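Local coordinates for Lmo2470 protein (Listeria monocytogenes EGD-e, PDB 5HL3) that is a leucine-rich-repeat internalin that interacts with afadin and facilitates crossing of the basement membrane by the bacterium, at residues P270-T273 and T279-I282. Residues are numbered along the deposited sequence; the frame is centred on the assembly and turned at random.
Sequences PDQT and TCTI
Gln272 reaches from its strand to the backbone edge of 280-282 that faces away from strand 323-326. Its CG stands anti to the carbonyl carbon (chi1 -66°) and the chain runs on extended, which carries the amide across a gap of 8.2 Å between the CA atoms of Gln272 and Cys280. There it meets Thr281 much as a neighbouring strand's peptide group would, though one of the two links passes through a water. NE2 donates to Thr281 O at 2.9 Å, an N-H...O angle of 157°; the oxygen lies close to the amide plane, whereas NE2 sits above the plane of the Thr281 carbonyl. On the other arm, OE1 accepts a hydrogen bond from a water 2.8 Å away, and that water in turn accepts one from Thr281 N. The donor on one side and acceptor on the other favour this orientation of the amide and should restrict its rotation.

Cys280 SG, anti to the backbone N (chi1 -175°), lies over the face of the Gln272 amide, 3.6 Å from both NE2 and OE1. Ile282 CG2 adds a looser contact at 3.9 Å from Gln272 NE2.

Strands 265-274 and 280-283 are the outermost of a seven-stranded mixed sheet that curls until its edges face each other, consistent with the sandwich-like E-set fold of the DUF3244 family; here Gln272 and the water link them without direct backbone pairing. Gln272 pairs through its backbone with strand 350-360, whose Trp356 touches both Cys280 and Ile282, while strand 280-283 pairs with 323-326, where Thr325 hydrogen-bonds the Thr281 hydroxyl.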
# COMPACT_ATOMS: atom_id res chain seq x y z
N PRO A 270 29.96 0.77 -6.86
CA PRO A 270 30.66 1.39 -7.99
C PRO A 270 31.57 0.44 -8.79
O PRO A 270 32.13 -0.51 -8.25
CB PRO A 270 31.50 2.49 -7.30
CG PRO A 270 30.74 2.80 -6.06
CD PRO A 270 30.29 1.45 -5.59
N ASP A 271 31.69 0.72 -10.09
CA ASP A 271 32.66 0.01 -10.92
C ASP A 271 34.06 0.23 -10.35
O ASP A 271 34.37 1.31 -9.86
CB ASP A 271 32.67 0.55 -12.37
CG ASP A 271 31.35 0.39 -13.10
OD1 ASP A 271 30.54 -0.49 -12.77
OD2 ASP A 271 31.12 1.20 -14.03
N GLN A 272 34.91 -0.78 -10.46
CA GLN A 272 36.32 -0.62 -10.12
C GLN A 272 37.22 -1.17 -11.22
O GLN A 272 36.85 -2.10 -11.92
CB GLN A 272 36.65 -1.33 -8.82
CG GLN A 272 35.99 -0.73 -7.61
CD GLN A 272 36.61 -1.25 -6.32
OE1 GLN A 272 37.84 -1.33 -6.21
NE2 GLN A 272 35.78 -1.60 -5.36
N THR A 273 38.39 -0.57 -11.33
CA THR A 273 39.47 -1.03 -12.20
C THR A 273 40.69 -1.32 -11.32
O THR A 273 41.11 -0.46 -10.55
CB THR A 273 39.81 0.02 -13.28
OG1 THR A 273 38.63 0.25 -14.07
CG2 THR A 273 40.96 -0.45 -14.16
N THR A 279 43.70 -7.37 -4.74
CA THR A 279 42.41 -7.71 -4.14
C THR A 279 41.45 -6.55 -4.48
O THR A 279 41.82 -5.59 -5.16
CB THR A 279 42.52 -7.91 -2.62
OG1 THR A 279 43.02 -6.70 -2.01
CG2 THR A 279 43.43 -9.04 -2.29
N CYS A 280 40.21 -6.64 -3.99
CA CYS A 280 39.23 -5.61 -4.27
C CYS A 280 38.46 -5.31 -2.99
O CYS A 280 37.90 -6.21 -2.36
CB CYS A 280 38.30 -6.11 -5.36
SG CYS A 280 37.10 -4.88 -5.91
N THR A 281 38.45 -4.04 -2.60
CA THR A 281 37.83 -3.60 -1.36
C THR A 281 36.64 -2.71 -1.67
O THR A 281 36.69 -1.90 -2.58
CB THR A 281 38.87 -2.89 -0.48
OG1 THR A 281 39.91 -3.83 -0.15
CG2 THR A 281 38.26 -2.34 0.78
N ILE A 282 35.57 -2.87 -0.90
CA ILE A 282 34.34 -2.11 -1.05
C ILE A 282 33.92 -1.46 0.27
O ILE A 282 34.22 -1.96 1.36
CB ILE A 282 33.14 -3.00 -1.53
CG1 ILE A 282 32.87 -4.17 -0.57
CG2 ILE A 282 33.40 -3.50 -2.94
CD1 ILE A 282 31.55 -4.89 -0.78
O HOH W 1 39.67 -2.00 -4.19